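Local structure of diaminopimelate decarboxylase (Aquifex aeolicus, 2P3E) at residues Pro100-Thr112 against Ser122-Glu134. The protein probably catalyses the pyridoxal 5'-phosphate-dependent decarboxylation of meso-diaminopimelate to L-lysine, the last step of lysine biosynthesis by the diaminopimelate route, and works as a homodimer. Numbering follows the deposited sequence.
Sequences PPERIVYAGVGKT and SEILMFNVESRQE
With Y106 CG trans to its own backbone N (chi1 -169°) and F127 CG turned instead trans to its carbonyl carbon (chi1 -68°), the two rings meet obliquely on the same side of the sheet. Their planes lie 30° apart, but the centroids are 5.9 Å from each other, so this is a slid pair with little overlap, touching through Y106 CD1 and F127 CE1. I124 CD1 wedges in beside them: it sits over the centre of one face of the F127 ring, 3.6 Å above its plane, and at the edge of the Y106 ring. Helix 113-121 packs on both rings through A119. That helix is the crossover connection between strands 104-106 and 126-129, which together make a beta-alpha-beta unit of the TIM-barrel domain. The strands pair in parallel, as two backbone bonds attest: Y106 N gives to M126 O (3.0 Å) and N128 N to Y106 O (2.8 Å). On the other side of the sheet V105 and M126 lie side by side, CG1 to CB 4.1 Å, and V105 also touches E279, which probably binds the cofactor. Beyond the strands, K111, bent at chi3, lays CD over a face of the Y106 ring and brings NZ to E134 OE2 at 2.7 Å, a salt bridge in which OE2 is met on its syn side, somewhat out of the carboxylate plane. The other oxygen, E134 OE1, accepts from E130 N at 2.9 Å, while E134 N bonds to S131 OG, capping the start of helix 132-145. A glutamine at E134 would probably leave the buried K111 ammonium without its countercharge. F297 of the second subunit packs against E134.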
ATOM      1  N   PRO B 100       8.709  27.966  -1.683  1.00 21.46           N
ATOM      2  CA  PRO B 100       8.402  28.882  -0.584  1.00 22.05           C
ATOM      3  C   PRO B 100       6.961  28.728  -0.049  1.00 22.72           C
ATOM      4  O   PRO B 100       6.034  28.492  -0.839  1.00 21.77           O
ATOM      5  CB  PRO B 100       8.585  30.259  -1.218  1.00 22.51           C
ATOM      6  CG  PRO B 100       8.378  30.063  -2.665  1.00 22.00           C
ATOM      7  CD  PRO B 100       8.889  28.681  -2.962  1.00 21.16           C
ATOM      8  N   PRO B 101       6.779  28.833   1.285  1.00 23.02           N
ATOM      9  CA  PRO B 101       5.453  28.741   1.923  1.00 22.99           C
ATOM     10  C   PRO B 101       4.416  29.700   1.349  1.00 22.29           C
ATOM     11  O   PRO B 101       3.232  29.421   1.426  1.00 21.44           O
ATOM     12  CB  PRO B 101       5.738  29.075   3.396  1.00 22.76           C
ATOM     13  CG  PRO B 101       7.099  29.668   3.408  1.00 24.26           C
ATOM     14  CD  PRO B 101       7.834  29.010   2.297  1.00 23.97           C
ATOM     15  N   GLU B 102       4.866  30.818   0.782  1.00 22.06           N
ATOM     16  CA  GLU B 102       3.979  31.733   0.058  1.00 22.03           C
ATOM     17  C   GLU B 102       3.310  31.092  -1.174  1.00 20.56           C
ATOM     18  O   GLU B 102       2.340  31.635  -1.714  1.00 20.29           O
ATOM     19  CB  GLU B 102       4.729  33.018  -0.321  1.00 23.27           C
ATOM     20  CG  GLU B 102       5.216  33.846   0.895  1.00 26.25           C
ATOM     21  CD  GLU B 102       6.537  33.378   1.476  0.60 29.33           C
ATOM     22  OE1 GLU B 102       7.115  32.411   0.953  1.00 30.64           O
ATOM     23  OE2 GLU B 102       7.008  33.983   2.468  1.00 33.00           O
ATOM     24  N   ARG B 103       3.824  29.945  -1.627  1.00 19.10           N
ATOM     25  CA  ARG B 103       3.194  29.205  -2.730  1.00 17.35           C
ATOM     26  C   ARG B 103       2.653  27.832  -2.263  1.00 16.74           C
ATOM     27  O   ARG B 103       2.386  26.957  -3.074  1.00 15.00           O
ATOM     28  CB  ARG B 103       4.170  29.023  -3.883  1.00 17.88           C
ATOM     29  CG  ARG B 103       4.774  30.342  -4.449  1.00 19.14           C
ATOM     30  CD  ARG B 103       5.287  30.182  -5.887  1.00 20.56           C
ATOM     31  NE  ARG B 103       6.176  29.021  -6.060  1.00 21.93           N
ATOM     32  CZ  ARG B 103       7.492  29.070  -6.307  0.50 23.02           C
ATOM     33  NH1 ARG B 103       8.122  30.247  -6.428  1.00 24.92           N
ATOM     34  NH2 ARG B 103       8.185  27.931  -6.456  1.00 19.32           N
ATOM     35  N   ILE B 104       2.476  27.662  -0.955  1.00 16.37           N
ATOM     36  CA  ILE B 104       2.009  26.385  -0.404  1.00 15.55           C
ATOM     37  C   ILE B 104       0.592  26.501   0.156  1.00 16.00           C
ATOM     38  O   ILE B 104       0.301  27.418   0.949  1.00 15.70           O
ATOM     39  CB  ILE B 104       2.986  25.857   0.683  1.00 16.19           C
ATOM     40  CG1 ILE B 104       4.373  25.627   0.067  1.00 15.32           C
ATOM     41  CG2 ILE B 104       2.403  24.610   1.434  1.00 13.76           C
ATOM     42  CD1 ILE B 104       5.420  25.097   1.052  1.00 18.71           C
ATOM     43  N   VAL B 105      -0.286  25.583  -0.276  1.00 15.47           N
ATOM     44  CA  VAL B 105      -1.644  25.485   0.257  1.00 15.34           C
ATOM     45  C   VAL B 105      -1.854  24.093   0.888  1.00 15.97           C
ATOM     46  O   VAL B 105      -1.330  23.098   0.393  1.00 14.94           O
ATOM     47  CB  VAL B 105      -2.732  25.786  -0.820  1.00 15.83           C
ATOM     48  CG1 VAL B 105      -2.609  27.240  -1.338  1.00 15.23           C
ATOM     49  CG2 VAL B 105      -2.648  24.791  -1.995  1.00 14.05           C
ATOM     50  N   TYR B 106      -2.624  24.035   1.967  1.00 15.92           N
ATOM     51  CA  TYR B 106      -2.693  22.821   2.768  1.00 17.72           C
ATOM     52  C   TYR B 106      -4.138  22.335   2.830  1.00 17.99           C
ATOM     53  O   TYR B 106      -4.984  22.982   3.458  1.00 18.90           O
ATOM     54  CB  TYR B 106      -2.132  23.096   4.177  1.00 18.05           C
ATOM     55  CG  TYR B 106      -1.873  21.894   5.120  1.00 19.19           C
ATOM     56  CD1 TYR B 106      -1.113  22.066   6.281  1.00 21.07           C
ATOM     57  CD2 TYR B 106      -2.357  20.619   4.852  1.00 18.78           C
ATOM     58  CE1 TYR B 106      -0.864  21.004   7.163  1.00 22.24           C
ATOM     59  CE2 TYR B 106      -2.112  19.548   5.735  1.00 19.97           C
ATOM     60  CZ  TYR B 106      -1.363  19.753   6.883  1.00 21.63           C
ATOM     61  OH  TYR B 106      -1.103  18.699   7.765  1.00 21.89           O
ATOM     62  N   ALA B 107      -4.413  21.205   2.180  1.00 18.26           N
ATOM     63  CA  ALA B 107      -5.765  20.632   2.158  1.00 19.46           C
ATOM     64  C   ALA B 107      -5.894  19.360   2.996  1.00 20.42           C
ATOM     65  O   ALA B 107      -4.958  18.933   3.655  1.00 20.27           O
ATOM     66  CB  ALA B 107      -6.206  20.368   0.748  1.00 19.42           C
ATOM     67  N   GLY B 108      -7.080  18.774   2.963  1.00 22.17           N
ATOM     68  CA  GLY B 108      -7.319  17.468   3.580  1.00 22.96           C
ATOM     69  C   GLY B 108      -7.649  17.532   5.056  1.00 23.77           C
ATOM     70  O   GLY B 108      -7.591  18.595   5.692  1.00 23.19           O
ATOM     71  N   VAL B 109      -8.016  16.371   5.585  1.00 24.19           N
ATOM     72  CA  VAL B 109      -8.341  16.208   6.993  1.00 25.06           C
ATOM     73  C   VAL B 109      -7.119  15.631   7.733  1.00 25.48           C
ATOM     74  O   VAL B 109      -7.217  15.294   8.928  1.00 25.25           O
ATOM     75  CB  VAL B 109      -9.588  15.289   7.183  1.00 25.56           C
ATOM     76  CG1 VAL B 109     -10.811  15.898   6.531  1.00 25.55           C
ATOM     77  CG2 VAL B 109      -9.332  13.880   6.643  1.00 24.91           C
ATOM     78  N   GLY B 110      -5.980  15.546   7.018  1.00 24.85           N
ATOM     79  CA  GLY B 110      -4.730  15.019   7.559  1.00 25.23           C
ATOM     80  C   GLY B 110      -3.923  16.101   8.255  0.60 25.59           C
ATOM     81  O   GLY B 110      -2.875  16.536   7.745  1.00 25.05           O
ATOM     82  N   LYS B 111      -4.421  16.527   9.422  0.80 25.99           N
ATOM     83  CA  LYS B 111      -3.944  17.749  10.085  1.00 26.06           C
ATOM     84  C   LYS B 111      -3.906  17.619  11.609  1.00 26.35           C
ATOM     85  O   LYS B 111      -4.816  18.064  12.321  1.00 25.80           O
ATOM     86  CB  LYS B 111      -4.781  18.955   9.633  1.00 26.05           C
ATOM     87  CG  LYS B 111      -4.549  19.277   8.139  1.00 25.86           C
ATOM     88  CD  LYS B 111      -5.120  20.598   7.665  1.00 27.92           C
ATOM     89  CE  LYS B 111      -6.444  20.384   7.006  1.00 27.73           C
ATOM     90  NZ  LYS B 111      -6.852  21.449   6.058  1.00 22.75           N
ATOM     91  N   THR B 112      -2.846  16.968  12.086  1.00 26.93           N
ATOM     92  CA  THR B 112      -2.587  16.810  13.519  1.00 27.13           C
ATOM     93  C   THR B 112      -2.088  18.129  14.097  1.00 27.43           C
ATOM     94  O   THR B 112      -1.692  19.031  13.353  1.00 27.08           O
ATOM     95  CB  THR B 112      -1.535  15.720  13.780  1.00 27.06           C
ATOM     96  OG1 THR B 112      -0.295  16.105  13.171  1.00 28.37           O
ATOM     97  CG2 THR B 112      -1.981  14.400  13.191  1.00 27.58           C
ATOM     98  N   SER B 122       5.187  28.145   9.514  1.00 19.62           N
ATOM     99  CA  SER B 122       5.798  28.325   8.216  1.00 19.68           C
ATOM    100  C   SER B 122       5.146  29.462   7.421  1.00 19.49           C
ATOM    101  O   SER B 122       5.654  29.829   6.374  1.00 19.38           O
ATOM    102  CB  SER B 122       5.753  27.025   7.400  1.00 19.82           C
ATOM    103  OG  SER B 122       6.506  26.000   8.043  1.00 21.23           O
ATOM    104  N   GLU B 123       4.035  30.006   7.926  1.00 18.88           N
ATOM    105  CA  GLU B 123       3.293  31.069   7.222  1.00 19.38           C
ATOM    106  C   GLU B 123       2.898  30.663   5.782  1.00 18.31           C
ATOM    107  O   GLU B 123       3.163  31.382   4.818  1.00 17.64           O
ATOM    108  CB  GLU B 123       4.089  32.390   7.240  1.00 19.49           C
ATOM    109  CG  GLU B 123       4.306  32.964   8.641  1.00 22.95           C
ATOM    110  CD  GLU B 123       3.097  33.751   9.196  1.00 29.06           C
ATOM    111  OE1 GLU B 123       2.008  33.805   8.569  1.00 30.16           O
ATOM    112  OE2 GLU B 123       3.240  34.338  10.284  1.00 31.08           O
ATOM    113  N   ILE B 124       2.265  29.498   5.644  1.00 17.54           N
ATOM    114  CA  ILE B 124       1.861  29.017   4.311  1.00 16.93           C
ATOM    115  C   ILE B 124       0.791  29.962   3.752  1.00 16.83           C
ATOM    116  O   ILE B 124       0.198  30.733   4.516  1.00 17.14           O
ATOM    117  CB  ILE B 124       1.365  27.545   4.333  1.00 17.22           C
ATOM    118  CG1 ILE B 124       0.127  27.400   5.226  1.00 17.74           C
ATOM    119  CG2 ILE B 124       2.504  26.600   4.757  1.00 15.11           C
ATOM    120  CD1 ILE B 124      -0.677  26.134   4.966  1.00 18.42           C
ATOM    121  N   LEU B 125       0.559  29.908   2.440  1.00 16.27           N
ATOM    122  CA  LEU B 125      -0.367  30.822   1.769  1.00 15.75           C
ATOM    123  C   LEU B 125      -1.779  30.714   2.346  1.00 16.18           C
ATOM    124  O   LEU B 125      -2.404  31.729   2.700  1.00 14.88           O
ATOM    125  CB  LEU B 125      -0.367  30.580   0.251  1.00 15.52           C
ATOM    126  CG  LEU B 125      -1.223  31.512  -0.613  1.00 17.41           C
ATOM    127  CD1 LEU B 125      -0.791  33.004  -0.478  1.00 16.83           C
ATOM    128  CD2 LEU B 125      -1.167  31.075  -2.070  1.00 15.65           C
ATOM    129  N   MET B 126      -2.256  29.477   2.483  1.00 15.62           N
ATOM    130  CA  MET B 126      -3.639  29.242   2.810  1.00 15.87           C
ATOM    131  C   MET B 126      -3.884  27.813   3.302  1.00 15.88           C
ATOM    132  O   MET B 126      -3.385  26.857   2.708  1.00 14.52           O
ATOM    133  CB  MET B 126      -4.455  29.491   1.542  1.00 16.69           C
ATOM    134  CG  MET B 126      -5.942  29.550   1.687  1.00 16.15           C
ATOM    135  SD  MET B 126      -6.589  30.313   0.195  1.00 17.08           S
ATOM    136  CE  MET B 126      -6.693  28.963  -0.995  1.00 16.55           C
ATOM    137  N   PHE B 127      -4.659  27.697   4.381  1.00 15.14           N
ATOM    138  CA  PHE B 127      -5.269  26.433   4.797  1.00 15.72           C
ATOM    139  C   PHE B 127      -6.640  26.265   4.129  1.00 15.70           C
ATOM    140  O   PHE B 127      -7.528  27.138   4.253  1.00 15.74           O
ATOM    141  CB  PHE B 127      -5.463  26.399   6.312  1.00 15.76           C
ATOM    142  CG  PHE B 127      -4.184  26.347   7.090  1.00 15.98           C
ATOM    143  CD1 PHE B 127      -3.636  25.125   7.474  1.00 15.43           C
ATOM    144  CD2 PHE B 127      -3.505  27.526   7.411  1.00 18.05           C
ATOM    145  CE1 PHE B 127      -2.430  25.085   8.192  1.00 14.80           C
ATOM    146  CE2 PHE B 127      -2.302  27.496   8.131  1.00 16.49           C
ATOM    147  CZ  PHE B 127      -1.772  26.278   8.523  1.00 15.67           C
ATOM    148  N   ASN B 128      -6.809  25.161   3.407  1.00 15.52           N
ATOM    149  CA  ASN B 128      -8.119  24.778   2.886  1.00 15.53           C
ATOM    150  C   ASN B 128      -8.824  23.906   3.909  1.00 16.96           C
ATOM    151  O   ASN B 128      -8.526  22.710   4.063  1.00 15.97           O
ATOM    152  CB  ASN B 128      -8.008  24.106   1.505  1.00 15.11           C
ATOM    153  CG  ASN B 128      -7.496  25.061   0.448  1.00 16.14           C
ATOM    154  OD1 ASN B 128      -7.868  26.243   0.434  1.00 17.84           O
ATOM    155  ND2 ASN B 128      -6.651  24.567  -0.444  1.00 15.44           N
ATOM    156  N   VAL B 129      -9.762  24.537   4.615  1.00 17.62           N
ATOM    157  CA  VAL B 129     -10.336  24.003   5.817  1.00 19.47           C
ATOM    158  C   VAL B 129     -11.485  23.049   5.515  1.00 20.36           C
ATOM    159  O   VAL B 129     -12.368  23.334   4.689  1.00 20.61           O
ATOM    160  CB  VAL B 129     -10.754  25.142   6.810  1.00 19.15           C
ATOM    161  CG1 VAL B 129     -11.463  24.579   7.997  1.00 20.92           C
ATOM    162  CG2 VAL B 129      -9.516  25.912   7.299  1.00 20.99           C
ATOM    163  N   GLU B 130     -11.448  21.927   6.228  1.00 21.48           N
ATOM    164  CA  GLU B 130     -12.318  20.780   6.025  1.00 22.41           C
ATOM    165  C   GLU B 130     -13.399  20.614   7.102  1.00 22.95           C
ATOM    166  O   GLU B 130     -14.325  19.822   6.917  1.00 23.00           O
ATOM    167  CB  GLU B 130     -11.459  19.509   5.944  1.00 23.00           C
ATOM    168  CG  GLU B 130     -10.579  19.427   4.696  1.00 24.58           C
ATOM    169  CD  GLU B 130     -11.353  19.112   3.416  1.00 28.74           C
ATOM    170  OE1 GLU B 130     -12.578  18.840   3.475  1.00 29.08           O
ATOM    171  OE2 GLU B 130     -10.714  19.130   2.348  1.00 30.54           O
ATOM    172  N   SER B 131     -13.290  21.351   8.219  1.00 22.95           N
ATOM    173  CA  SER B 131     -14.326  21.315   9.255  1.00 23.50           C
ATOM    174  C   SER B 131     -14.349  22.569  10.130  1.00 23.95           C
ATOM    175  O   SER B 131     -13.381  23.327  10.197  1.00 23.78           O
ATOM    176  CB  SER B 131     -14.173  20.070  10.155  1.00 22.58           C
ATOM    177  OG  SER B 131     -12.936  20.132  10.843  1.00 22.20           O
ATOM    178  N   ARG B 132     -15.469  22.767  10.812  1.00 24.78           N
ATOM    179  CA  ARG B 132     -15.598  23.860  11.765  1.00 25.37           C
ATOM    180  C   ARG B 132     -14.704  23.674  12.999  1.00 25.47           C
ATOM    181  O   ARG B 132     -14.177  24.644  13.545  1.00 25.75           O
ATOM    182  CB  ARG B 132     -17.045  23.984  12.217  1.00 26.01           C
ATOM    183  CG  ARG B 132     -17.295  25.245  13.034  1.00 28.71           C
ATOM    184  CD  ARG B 132     -18.773  25.477  13.260  1.00 34.32           C
ATOM    185  NE  ARG B 132     -19.456  25.933  12.045  1.00 38.58           N
ATOM    186  CZ  ARG B 132     -20.624  26.570  12.048  1.00 39.13           C
ATOM    187  NH1 ARG B 132     -21.233  26.837  13.200  1.00 39.42           N
ATOM    188  NH2 ARG B 132     -21.175  26.951  10.904  1.00 41.28           N
ATOM    189  N   GLN B 133     -14.558  22.432  13.459  1.00 25.23           N
ATOM    190  CA  GLN B 133     -13.662  22.157  14.573  1.00 24.80           C
ATOM    191  C   GLN B 133     -12.215  22.526  14.210  1.00 23.86           C
ATOM    192  O   GLN B 133     -11.486  23.097  15.031  1.00 23.40           O
ATOM    193  CB  GLN B 133     -13.796  20.703  15.031  1.00 24.99           C
ATOM    194  CG  GLN B 133     -13.066  20.421  16.326  1.00 26.53           C
ATOM    195  CD  GLN B 133     -13.427  19.087  16.936  1.00 28.12           C
ATOM    196  OE1 GLN B 133     -13.913  18.179  16.254  1.00 27.09           O
ATOM    197  NE2 GLN B 133     -13.199  18.963  18.245  1.00 28.08           N
ATOM    198  N   GLU B 134     -11.832  22.241  12.964  1.00 22.68           N
ATOM    199  CA  GLU B 134     -10.543  22.651  12.414  1.00 21.92           C
ATOM    200  C   GLU B 134     -10.359  24.172  12.457  1.00 21.52           C
ATOM    201  O   GLU B 134      -9.273  24.637  12.747  1.00 21.08           O
ATOM    202  CB  GLU B 134     -10.338  22.108  10.985  1.00 21.71           C
ATOM    203  CG  GLU B 134      -8.986  22.497  10.350  1.00 22.03           C
ATOM    204  CD  GLU B 134      -8.846  22.084   8.885  1.00 22.12           C
ATOM    205  OE1 GLU B 134      -9.621  21.212   8.430  1.00 21.30           O
ATOM    206  OE2 GLU B 134      -7.972  22.655   8.178  1.00 21.05           O
TER